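Local coordinates for P91 (Metagenome, PDB 4ZI5), which hydrolyses phosphotriesters as a promiscuous activity and belongs to the dienelactone hydrolase-like alpha/beta hydrolases, at residues 19-22 against 27-30; 76-81 against 94-99; 101-106 against 130-135; 193-196 against 201-204. All blocks are in the same frame, centred on the assembly; numbering follows the deposited sequence.

Overall arrangement
Contacts 2 and 3 are buried and adjoin each other, their centres about 8 Å apart; Tyr-96 of contact 2 meets Phe-132 and Trp-103 of contact 3, and Arg-106 donates to the carbonyl of Met-77. Contact 1, a partly exposed hairpin, and contact 4, a helix on a strand, reach the same sheet on opposite sides of the chain's centre, their own centres about 32 Å apart. Contact 4 is also buried, though about 17 Å out and partly against the second subunit. The chemistry follows the place: backbone ladder bonds and waters in contact 1, a tyrosine-histidine bond in contact 2, aromatic and methyl packing in contact 3, an indole beside intersubunit charges in contact 4. Asp-76 ties contact 2 to contact 1.

Contact 1 of 4, residues 19-22 against 27-30; sequences VDYT and RCIG
Val-19 to Thr-22 and Arg-27 to Gly-30 form an antiparallel beta hairpin, and its backbone bonds are the first kind of contact. In the hydrogen-bonded pair Val-19 with Gly-30, Val-19 N gives a nearly straight bond to Gly-30 O (2.9 Å), and Gly-30 N answers to Val-19 O. Tyr-21 and Cys-28 repeat the pattern, the shortest bond being Cys-28 N to Tyr-21 O at 2.7 Å. Apolar contact follows on the face carrying Tyr-21 and Cys-28. With chi1 at 62°, the phenol folds over its partner strand, and Cys-28 CB sits 3.5 Å from the centroid of the Tyr-21 ring, a CH-pi contact over its face. Gly-30 suits its place because a CB there would press on Tyr-21 CE1. Polar contacts take the other face. One water donates both to Asp-20 OD1 and to Cys-28 O (2.7 Å), while another accepts from Arg-27 NH1 at 2.8 Å; such charged residues fit this solvent-facing side. Among its neighbours, the Tyr-21 ring lies against Ala-109, Ala-110 and Ala-113 of helix 100-115, its hydroxyl is bonded to Asp-76 N just after strand 71-74, and strand 26-34 pairs with that strand.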
loop_
_atom_site.group_PDB
_atom_site.type_symbol
_atom_site.label_atom_id
_atom_site.label_comp_id
_atom_site.label_asym_id
_atom_site.label_seq_id
_atom_site.Cartn_x
_atom_site.Cartn_y
_atom_site.Cartn_z
ATOM N N VAL A 19 10.169 25.583 -18.426
ATOM C CA VAL A 19 9.048 25.617 -19.357
ATOM C C VAL A 19 8.105 26.741 -18.947
ATOM O O VAL A 19 7.505 26.683 -17.882
ATOM C CB VAL A 19 8.284 24.265 -19.378
ATOM C CG1 VAL A 19 7.053 24.319 -20.270
ATOM C CG2 VAL A 19 9.221 23.150 -19.853
ATOM N N ASP A 20 7.965 27.734 -19.832
ATOM C CA ASP A 20 7.011 28.828 -19.676
ATOM C C ASP A 20 5.639 28.390 -20.155
ATOM O O ASP A 20 5.515 27.810 -21.219
ATOM C CB ASP A 20 7.455 30.041 -20.517
ATOM C CG ASP A 20 8.737 30.646 -20.019
ATOM O OD1 ASP A 20 8.793 31.023 -18.830
ATOM O OD2 ASP A 20 9.704 30.743 -20.811
ATOM N N TYR A 21 4.609 28.635 -19.357
ATOM C CA TYR A 21 3.242 28.406 -19.789
ATOM C C TYR A 21 2.325 29.391 -19.086
ATOM O O TYR A 21 2.752 30.075 -18.159
ATOM C CB TYR A 21 2.831 26.931 -19.560
ATOM C CG TYR A 21 2.829 26.423 -18.116
ATOM C CD1 TYR A 21 3.987 26.012 -17.488
ATOM C CD2 TYR A 21 1.638 26.325 -17.404
ATOM C CE1 TYR A 21 3.974 25.537 -16.173
ATOM C CE2 TYR A 21 1.614 25.862 -16.110
ATOM C CZ TYR A 21 2.779 25.459 -15.490
ATOM O OH TYR A 21 2.728 24.957 -14.214
ATOM N N THR A 22 1.072 29.483 -19.533
ATOM C CA THR A 22 0.135 30.463 -18.988
ATOM C C THR A 22 -1.191 29.824 -18.580
ATOM O O THR A 22 -1.605 28.801 -19.116
ATOM C CB THR A 22 -0.178 31.551 -20.017
ATOM O OG1 THR A 22 -0.724 30.912 -21.172
ATOM C CG2 THR A 22 1.047 32.317 -20.430
ATOM N N ARG A 27 1.399 33.948 -15.677
ATOM C CA ARG A 27 2.515 33.284 -16.353
ATOM C C ARG A 27 3.188 32.348 -15.371
ATOM O O ARG A 27 3.546 32.761 -14.254
ATOM C CB ARG A 27 3.529 34.283 -16.864
ATOM C CG ARG A 27 2.955 35.208 -17.926
ATOM C CD ARG A 27 4.064 35.877 -18.730
ATOM N NE ARG A 27 3.511 36.579 -19.865
ATOM C CZ ARG A 27 3.048 36.015 -20.983
ATOM N NH1 ARG A 27 3.086 34.711 -21.178
ATOM N NH2 ARG A 27 2.552 36.786 -21.939
ATOM N N CYS A 28 3.349 31.098 -15.785
ATOM C CA CYS A 28 3.941 30.064 -14.963
ATOM C C CYS A 28 5.284 29.622 -15.529
ATOM O O CYS A 28 5.516 29.644 -16.735
ATOM C CB CYS A 28 2.984 28.880 -14.854
ATOM S SG CYS A 28 1.362 29.302 -14.164
ATOM N N ILE A 29 6.184 29.243 -14.632
ATOM C CA ILE A 29 7.492 28.752 -15.017
ATOM C C ILE A 29 7.744 27.426 -14.316
ATOM O O ILE A 29 8.166 27.380 -13.163
ATOM C CB ILE A 29 8.616 29.732 -14.680
ATOM C CG1 ILE A 29 8.222 31.196 -15.029
ATOM C CG2 ILE A 29 9.858 29.307 -15.444
ATOM C CD1 ILE A 29 9.021 32.233 -14.257
ATOM N N GLY A 30 7.454 26.348 -15.018
ATOM C CA GLY A 30 7.730 25.009 -14.493
ATOM C C GLY A 30 9.138 24.545 -14.857
ATOM O O GLY A 30 9.854 25.203 -15.618
HETATM O O HOH W 1 6.039 31.996 -17.911
HETATM O O HOH W 2 4.164 32.538 -19.817
#

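Contact 2 of 4, residues 76-81 against 94-99; sequences DMHGDA and QGYYGD
The rings of Tyr-96 and His-78 meet rim to rim, neither lying over the other, with their planes 30° apart. His-78 ND1 stands at the edge of the Tyr-96 ring near its plane, and the tyrosine hydroxyl likewise stands at the edge of the imidazole; around the phenol, the rings of Phe-132 and Trp-103 pack at steeper tilts. The contact joins the loop after strand 71-74 of the alpha/beta hydrolase fold to helix 90-97, and the loop itself opens with an Asx motif at Asp-76. Its one firm polar link is the hydrogen bond between His-78 ND1 and Tyr-96 OH, 2.8 Å long, in which either may be the donor. Tyrosine suits this place because it spans the gap with a rigid ring and still brings a polar atom to a buried imidazole. The second nitrogen, His-78 NE2, is bonded to Ala-51 O, which leaves the ring gripped at both ends and little able to turn. Tyr-96 OH also lies 3.1 Å from Met-77 O, a weak bond at best and not a settled one, since the one hydroxyl proton could go to His-78 ND1 instead; Met-77 O also accepts from Arg-106 NH1. The Asp-76 carboxylate ties the turn: OD1 accepts from Gly-79 N (2.9 Å), OD2 from Ala-81 N (2.8 Å) and from Ile-29 N.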
loop_
_atom_site.group_PDB
_atom_site.type_symbol
_atom_site.label_atom_id
_atom_site.label_comp_id
_atom_site.label_asym_id
_atom_site.label_seq_id
_atom_site.Cartn_x
_atom_site.Cartn_y
_atom_site.Cartn_z
ATOM N N ASP A 76 4.421 24.882 -11.657
ATOM C CA ASP A 76 4.327 26.161 -10.964
ATOM C C ASP A 76 2.851 26.513 -10.838
ATOM O O ASP A 76 2.254 27.036 -11.805
ATOM C CB ASP A 76 5.082 27.222 -11.756
ATOM C CG ASP A 76 4.948 28.638 -11.158
ATOM O OD1 ASP A 76 4.494 28.766 -10.000
ATOM O OD2 ASP A 76 5.225 29.628 -11.888
ATOM N N MET A 77 2.249 26.248 -9.679
ATOM C CA MET A 77 0.831 26.615 -9.470
ATOM C C MET A 77 0.637 28.105 -9.217
ATOM O O MET A 77 -0.316 28.690 -9.718
ATOM C CB MET A 77 0.177 25.823 -8.336
ATOM C CG MET A 77 -0.043 24.370 -8.656
ATOM S SD MET A 77 -1.276 24.062 -9.918
ATOM C CE MET A 77 -2.779 24.360 -8.993
ATOM N N HIS A 78 1.546 28.713 -8.454
ATOM C CA HIS A 78 1.380 30.088 -8.020
ATOM C C HIS A 78 1.615 31.110 -9.110
ATOM O O HIS A 78 0.985 32.170 -9.096
ATOM C CB HIS A 78 2.275 30.364 -6.820
ATOM C CG HIS A 78 2.006 29.464 -5.660
ATOM N ND1 HIS A 78 0.759 28.936 -5.396
ATOM C CD2 HIS A 78 2.819 29.007 -4.688
ATOM C CE1 HIS A 78 0.824 28.179 -4.321
ATOM N NE2 HIS A 78 2.061 28.212 -3.867
ATOM N N GLY A 79 2.468 30.802 -10.080
ATOM C CA GLY A 79 2.835 31.770 -11.120
ATOM C C GLY A 79 4.107 32.497 -10.756
ATOM O O GLY A 79 4.406 32.673 -9.570
ATOM N N ASP A 80 4.867 32.882 -11.782
ATOM C CA ASP A 80 6.184 33.517 -11.637
ATOM C C ASP A 80 7.173 32.719 -10.763
ATOM O O ASP A 80 8.069 33.290 -10.132
ATOM C CB ASP A 80 6.015 34.959 -11.091
ATOM C CG ASP A 80 4.850 35.701 -11.751
ATOM O OD1 ASP A 80 4.475 35.346 -12.896
ATOM O OD2 ASP A 80 4.293 36.633 -11.124
ATOM N N ALA A 81 7.016 31.392 -10.749
ATOM C CA ALA A 81 7.782 30.503 -9.876
ATOM C C ALA A 81 7.826 30.943 -8.405
ATOM O O ALA A 81 8.815 30.693 -7.725
ATOM C CB ALA A 81 9.188 30.299 -10.430
ATOM N N GLN A 94 -6.033 29.960 0.078
ATOM C CA GLN A 94 -7.483 30.142 0.243
ATOM C C GLN A 94 -8.120 30.543 -1.059
ATOM O O GLN A 94 -9.265 30.205 -1.310
ATOM C CB GLN A 94 -7.788 31.169 1.345
ATOM C CG GLN A 94 -7.359 30.718 2.736
ATOM C CD GLN A 94 -7.868 29.322 3.089
ATOM O OE1 GLN A 94 -9.045 29.012 2.881
ATOM N NE2 GLN A 94 -6.982 28.467 3.603
ATOM N N GLY A 95 -7.362 31.252 -1.893
ATOM C CA GLY A 95 -7.734 31.501 -3.272
ATOM C C GLY A 95 -8.173 30.239 -4.003
ATOM O O GLY A 95 -9.198 30.235 -4.708
ATOM N N TYR A 96 -7.403 29.166 -3.815
ATOM C CA TYR A 96 -7.685 27.901 -4.485
ATOM C C TYR A 96 -8.892 27.219 -3.860
ATOM O O TYR A 96 -9.769 26.760 -4.587
ATOM C CB TYR A 96 -6.480 26.959 -4.448
ATOM C CG TYR A 96 -5.227 27.467 -5.131
ATOM C CD1 TYR A 96 -5.146 27.602 -6.520
ATOM C CD2 TYR A 96 -4.084 27.772 -4.378
ATOM C CE1 TYR A 96 -3.971 28.057 -7.137
ATOM C CE2 TYR A 96 -2.923 28.217 -4.975
ATOM C CZ TYR A 96 -2.856 28.355 -6.351
ATOM O OH TYR A 96 -1.654 28.807 -6.899
ATOM N N TYR A 97 -8.942 27.120 -2.532
ATOM C CA TYR A 97 -10.052 26.419 -1.875
ATOM C C TYR A 97 -11.389 27.134 -2.114
ATOM O O TYR A 97 -12.418 26.488 -2.246
ATOM C CB TYR A 97 -9.824 26.277 -0.370
ATOM C CG TYR A 97 -8.667 25.389 0.064
ATOM C CD1 TYR A 97 -8.009 24.532 -0.826
ATOM C CD2 TYR A 97 -8.255 25.381 1.404
ATOM C CE1 TYR A 97 -6.971 23.713 -0.409
ATOM C CE2 TYR A 97 -7.214 24.560 1.835
ATOM C CZ TYR A 97 -6.577 23.726 0.917
ATOM O OH TYR A 97 -5.550 22.913 1.323
ATOM N N GLY A 98 -11.355 28.468 -2.184
ATOM C CA GLY A 98 -12.572 29.265 -2.424
ATOM C C GLY A 98 -13.017 29.359 -3.885
ATOM O O GLY A 98 -14.077 29.943 -4.158
ATOM N N ASP A 99 -12.213 28.817 -4.823
ATOM C CA ASP A 99 -12.573 28.801 -6.237
ATOM C C ASP A 99 -11.920 27.599 -6.894
ATOM O O ASP A 99 -10.858 27.702 -7.494
ATOM C CB ASP A 99 -12.142 30.112 -6.906
ATOM C CG ASP A 99 -12.618 30.238 -8.348
ATOM O OD1 ASP A 99 -13.127 29.273 -8.977
ATOM O OD2 ASP A 99 -12.462 31.360 -8.854
#

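Contact 3 of 4, residues 101-106 against 130-135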
loop_
_atom_site.group_PDB
_atom_site.type_symbol
_atom_site.label_atom_id
_atom_site.label_comp_id
_atom_site.label_asym_id
_atom_site.label_seq_id
_atom_site.Cartn_x
_atom_site.Cartn_y
_atom_site.Cartn_z
ATOM N N ALA A 101 -12.860 25.785 -9.422
ATOM C CA ALA A 101 -12.756 25.874 -10.869
ATOM C C ALA A 101 -11.437 26.536 -11.311
ATOM O O ALA A 101 -10.781 26.078 -12.258
ATOM C CB ALA A 101 -13.986 26.596 -11.468
ATOM N N HIS A 102 -11.062 27.611 -10.646
ATOM C CA HIS A 102 -9.791 28.301 -10.905
ATOM C C HIS A 102 -8.593 27.401 -10.578
ATOM O O HIS A 102 -7.622 27.313 -11.337
ATOM C CB HIS A 102 -9.744 29.598 -10.083
ATOM C CG HIS A 102 -8.375 30.067 -9.742
ATOM N ND1 HIS A 102 -7.588 30.760 -10.633
ATOM C CD2 HIS A 102 -7.658 29.959 -8.600
ATOM C CE1 HIS A 102 -6.438 31.051 -10.053
ATOM N NE2 HIS A 102 -6.452 30.573 -8.821
ATOM N N TRP A 103 -8.680 26.737 -9.442
ATOM C CA TRP A 103 -7.665 25.765 -9.013
ATOM C C TRP A 103 -7.451 24.678 -10.069
ATOM O O TRP A 103 -6.322 24.387 -10.470
ATOM C CB TRP A 103 -8.125 25.195 -7.687
ATOM C CG TRP A 103 -7.205 24.213 -6.983
ATOM C CD1 TRP A 103 -5.945 23.829 -7.330
ATOM C CD2 TRP A 103 -7.516 23.545 -5.773
ATOM N NE1 TRP A 103 -5.456 22.916 -6.404
ATOM C CE2 TRP A 103 -6.409 22.724 -5.443
ATOM C CE3 TRP A 103 -8.654 23.519 -4.946
ATOM C CZ2 TRP A 103 -6.389 21.925 -4.297
ATOM C CZ3 TRP A 103 -8.632 22.719 -3.813
ATOM C CH2 TRP A 103 -7.512 21.931 -3.502
ATOM N N ARG A 104 -8.557 24.153 -10.574
ATOM C CA ARG A 104 -8.534 23.142 -11.624
ATOM C C ARG A 104 -7.948 23.627 -12.941
ATOM O O ARG A 104 -7.181 22.906 -13.564
ATOM C CB ARG A 104 -9.923 22.544 -11.817
ATOM C CG ARG A 104 -10.329 21.687 -10.627
ATOM C CD ARG A 104 -11.838 21.397 -10.543
ATOM N NE ARG A 104 -12.201 20.645 -9.328
ATOM C CZ ARG A 104 -13.275 19.850 -9.183
ATOM N NH1 ARG A 104 -14.145 19.665 -10.186
ATOM N NH2 ARG A 104 -13.491 19.217 -8.024
ATOM N N ARG A 105 -8.249 24.861 -13.331
ATOM C CA ARG A 105 -7.675 25.422 -14.551
ATOM C C ARG A 105 -6.179 25.584 -14.423
ATOM O O ARG A 105 -5.453 25.329 -15.371
ATOM C CB ARG A 105 -8.273 26.795 -14.903
ATOM C CG ARG A 105 -9.696 26.777 -15.400
ATOM C CD ARG A 105 -10.049 28.135 -16.021
ATOM N NE ARG A 105 -10.075 29.228 -15.042
ATOM C CZ ARG A 105 -11.095 29.502 -14.223
ATOM N NH1 ARG A 105 -12.182 28.742 -14.195
ATOM N NH2 ARG A 105 -11.007 30.529 -13.387
ATOM N N ARG A 106 -5.723 26.005 -13.254
ATOM C CA ARG A 106 -4.312 26.175 -12.992
ATOM C C ARG A 106 -3.561 24.845 -13.059
ATOM O O ARG A 106 -2.450 24.769 -13.617
ATOM C CB ARG A 106 -4.100 26.890 -11.648
ATOM C CG ARG A 106 -2.675 27.350 -11.360
ATOM C CD ARG A 106 -2.149 28.371 -12.333
ATOM N NE ARG A 106 -2.988 29.566 -12.359
ATOM C CZ ARG A 106 -2.959 30.567 -11.467
ATOM N NH1 ARG A 106 -2.153 30.548 -10.419
ATOM N NH2 ARG A 106 -3.784 31.603 -11.629
ATOM N N PHE A 130 2.194 16.520 -3.578
ATOM C CA PHE A 130 2.584 16.517 -2.160
ATOM C C PHE A 130 1.796 17.581 -1.426
ATOM O O PHE A 130 1.830 18.730 -1.824
ATOM C CB PHE A 130 4.076 16.777 -2.039
ATOM C CG PHE A 130 4.889 15.777 -2.795
ATOM C CD1 PHE A 130 5.161 15.969 -4.121
ATOM C CD2 PHE A 130 5.331 14.606 -2.175
ATOM C CE1 PHE A 130 5.873 15.027 -4.836
ATOM C CE2 PHE A 130 6.077 13.679 -2.869
ATOM C CZ PHE A 130 6.333 13.879 -4.214
ATOM N N CYS A 131 1.047 17.174 -0.396
ATOM C CA CYS A 131 0.206 18.091 0.414
ATOM C C CYS A 131 -0.850 18.766 -0.428
ATOM O O CYS A 131 -1.655 18.079 -1.041
ATOM C CB CYS A 131 1.047 19.148 1.133
ATOM S SG CYS A 131 2.298 18.323 1.999
ATOM N N PHE A 132 -0.827 20.097 -0.498
ATOM C CA PHE A 132 -1.689 20.835 -1.448
ATOM C C PHE A 132 -1.607 20.288 -2.882
ATOM O O PHE A 132 -2.617 20.241 -3.586
ATOM C CB PHE A 132 -1.342 22.329 -1.390
ATOM C CG PHE A 132 -1.923 23.129 -2.498
ATOM C CD1 PHE A 132 -3.282 23.403 -2.527
ATOM C CD2 PHE A 132 -1.122 23.593 -3.533
ATOM C CE1 PHE A 132 -3.834 24.148 -3.573
ATOM C CE2 PHE A 132 -1.666 24.354 -4.570
ATOM C CZ PHE A 132 -3.018 24.629 -4.589
ATOM N N GLY A 133 -0.415 19.857 -3.294
ATOM C CA GLY A 133 -0.240 19.228 -4.607
ATOM C C GLY A 133 -0.956 17.902 -4.752
ATOM O O GLY A 133 -1.435 17.564 -5.839
ATOM N N GLY A 134 -1.057 17.148 -3.658
ATOM C CA GLY A 134 -1.881 15.960 -3.644
ATOM C C GLY A 134 -3.347 16.274 -3.830
ATOM O O GLY A 134 -4.036 15.651 -4.654
ATOM N N ALA A 135 -3.843 17.250 -3.075
ATOM C CA ALA A 135 -5.219 17.723 -3.257
ATOM C C ALA A 135 -5.463 18.195 -4.695
ATOM O O ALA A 135 -6.516 17.906 -5.266
ATOM C CB ALA A 135 -5.545 18.824 -2.257
#
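Trp-103 of helix 100-115 carries this contact, meeting Phe-132 and Ala-135 at the start of helix 132-142. Taken in order along 101-106, His-102 comes first, its backbone N capped by the side chain of Asp-99. Next, Trp-103 sends its indole across: CG is anti to the backbone N (chi1 -177°), which carries the ring out to the other helix. There the five-membered ring of Trp-103 and the Phe-132 ring lie nearly parallel, planes at 14°, but slid apart so that they barely overlap; Trp-103 CZ2 is 3.5 Å from Phe-132 CE1. The same CZ2 lies 3.8 Å from Ala-135 CB, which sits at the edge of the indole; the short alanine side chain suits this close approach. Trp-103 NE1 is not left bare, since it is bonded to Thr-136 OG1. A leucine in place of Trp-103 would probably open a gap beside Phe-132 and leave Thr-136 OG1 without this N-H. Arg-104 then bridges to Glu-139 and Asp-164, and Arg-106 to Asp-23. Residues 130-135 run from the end of strand 125-130 into helix 132-142, and their tight turn at Cys-131 is consistent with the nucleophile elbow of the alpha/beta hydrolases; helix 100-115 thus packs beside the helix that leaves this strand.

Contact 4 of 4, residues 193-196 against 201-204; sequences DEFR and DWQV
Phe-195 and Trp-202 meet where helix 185-198 runs back onto strand 202-207, closing a beta-alpha-beta unit with strand 171-177. The conformation of Trp-202 sets the contact: its CG is lodged between the backbone N and the carbonyl carbon (chi1 71°), which turns one face of the indole to Phe-195 CB. Phe-195 brings CB, rather than its ring, over the face of the five-membered ring, 3.5 Å from that centroid, a CH-pi contact; the closest pair is Phe-195 CB with Trp-202 CD1 at 3.4 Å. Its own phenyl, with CG anti to the carbonyl carbon, lies aslant to the indole with planes at 47°, and Phe-195 CD2 reaches 3.7 Å from Trp-202 CB. This phenyl continues onto Val-172 and Ile-168, so a large apolar residue suits a place between helix and sheet.

Arg-196 is modelled in two conformers, and in the one described its chain is extended, with CG 3.9 Å from Trp-202 CZ2. The guanidinium stands almost perpendicular to the indole and presents one face to Trp-202 CZ2. In this conformer NH1 makes a salt bridge with Asp-193 OD1 (2.8 Å), though its hydrogen bond is bent and weak, while Asp-179 and Ala-178 of the second subunit take NE and NH2. Replacing Trp-202 by an alanine would probably open a gap under Phe-195 CB and leave the arginine chain freer to move. The chemistry is thus divided: apolar groups pack between helix and strand, whereas the charged end of Arg-196 and, separately, Asp-201, salt-bridged to Arg-236 of the second subunit, reach across to that subunit.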
loop_
_atom_site.group_PDB
_atom_site.type_symbol
_atom_site.label_atom_id
_atom_site.label_comp_id
_atom_site.label_asym_id
_atom_site.label_seq_id
_atom_site.Cartn_x
_atom_site.Cartn_y
_atom_site.Cartn_z
ATOM N N ASP A 193 -15.484 6.622 -0.097
ATOM C CA ASP A 193 -16.879 6.303 -0.477
ATOM C C ASP A 193 -17.231 6.810 -1.877
ATOM O O ASP A 193 -17.981 6.157 -2.588
ATOM C CB ASP A 193 -17.843 6.864 0.559
ATOM C CG ASP A 193 -17.901 6.024 1.818
ATOM O OD1 ASP A 193 -17.427 4.846 1.813
ATOM O OD2 ASP A 193 -18.467 6.512 2.812
ATOM N N GLU A 194 -16.630 7.933 -2.290
ATOM C CA GLU A 194 -16.771 8.419 -3.686
ATOM C C GLU A 194 -16.127 7.429 -4.630
ATOM O O GLU A 194 -16.717 7.047 -5.646
ATOM C CB GLU A 194 -16.113 9.785 -3.878
ATOM C CG GLU A 194 -16.740 10.906 -3.069
ATOM C CD GLU A 194 -15.850 12.151 -2.979
ATOM O OE1 GLU A 194 -14.778 12.219 -3.638
ATOM O OE2 GLU A 194 -16.210 13.081 -2.240
ATOM N N PHE A 195 -14.905 6.990 -4.289
ATOM C CA PHE A 195 -14.207 6.013 -5.129
ATOM C C PHE A 195 -14.980 4.697 -5.261
ATOM O O PHE A 195 -15.064 4.121 -6.359
ATOM C CB PHE A 195 -12.814 5.681 -4.590
ATOM C CG PHE A 195 -11.868 6.834 -4.492
ATOM C CD1 PHE A 195 -12.005 7.995 -5.261
ATOM C CD2 PHE A 195 -10.778 6.728 -3.652
ATOM C CE1 PHE A 195 -11.085 9.025 -5.144
ATOM C CE2 PHE A 195 -9.855 7.748 -3.550
ATOM C CZ PHE A 195 -10.005 8.889 -4.304
ATOM N N ARG A 196 -15.529 4.226 -4.141
ATOM C CA ARG A 196 -16.378 3.021 -4.124
ATOM C C ARG A 196 -17.607 3.169 -5.022
ATOM O O ARG A 196 -17.878 2.311 -5.873
ATOM C CB ARG A 196 -16.857 2.731 -2.704
ATOM C CG ARG A 196 -15.808 2.180 -1.758
ATOM C CD ARG A 196 -16.439 1.698 -0.448
ATOM N NE ARG A 196 -15.451 1.157 0.463
ATOM C CZ ARG A 196 -14.934 1.825 1.481
ATOM N NH1 ARG A 196 -15.315 3.076 1.718
ATOM N NH2 ARG A 196 -14.022 1.256 2.263
ATOM N N ASP A 201 -10.507 2.680 -9.970
ATOM C CA ASP A 201 -9.386 1.808 -9.617
ATOM C C ASP A 201 -8.542 2.502 -8.547
ATOM O O ASP A 201 -7.672 3.297 -8.870
ATOM C CB ASP A 201 -8.524 1.500 -10.850
ATOM C CG ASP A 201 -7.276 0.691 -10.498
ATOM O OD1 ASP A 201 -7.352 -0.107 -9.539
ATOM O OD2 ASP A 201 -6.238 0.850 -11.165
ATOM N N TRP A 202 -8.850 2.217 -7.279
ATOM C CA TRP A 202 -8.298 2.972 -6.174
ATOM C C TRP A 202 -7.573 2.123 -5.136
ATOM O O TRP A 202 -7.894 0.946 -4.936
ATOM C CB TRP A 202 -9.354 3.836 -5.500
ATOM C CG TRP A 202 -10.418 3.135 -4.684
ATOM C CD1 TRP A 202 -11.596 2.591 -5.133
ATOM C CD2 TRP A 202 -10.432 2.996 -3.269
ATOM N NE1 TRP A 202 -12.324 2.102 -4.091
ATOM C CE2 TRP A 202 -11.628 2.324 -2.925
ATOM C CE3 TRP A 202 -9.539 3.363 -2.249
ATOM C CZ2 TRP A 202 -11.961 2.017 -1.598
ATOM C CZ3 TRP A 202 -9.849 3.019 -0.924
ATOM C CH2 TRP A 202 -11.046 2.346 -0.619
ATOM N N GLN A 203 -6.592 2.761 -4.496
ATOM C CA GLN A 203 -5.964 2.247 -3.297
ATOM C C GLN A 203 -5.741 3.385 -2.328
ATOM O O GLN A 203 -5.445 4.510 -2.746
ATOM C CB GLN A 203 -4.601 1.654 -3.567
ATOM C CG GLN A 203 -4.482 0.654 -4.692
ATOM C CD GLN A 203 -3.044 0.303 -4.936
ATOM O OE1 GLN A 203 -2.448 -0.459 -4.172
ATOM N NE2 GLN A 203 -2.450 0.872 -6.001
ATOM N N VAL A 204 -5.805 3.075 -1.037
ATOM C CA VAL A 204 -5.320 3.997 0.004
ATOM C C VAL A 204 -4.347 3.240 0.880
ATOM O O VAL A 204 -4.699 2.205 1.445
ATOM C CB VAL A 204 -6.461 4.579 0.885
ATOM C CG1 VAL A 204 -5.913 5.348 2.068
ATOM C CG2 VAL A 204 -7.388 5.465 0.047
#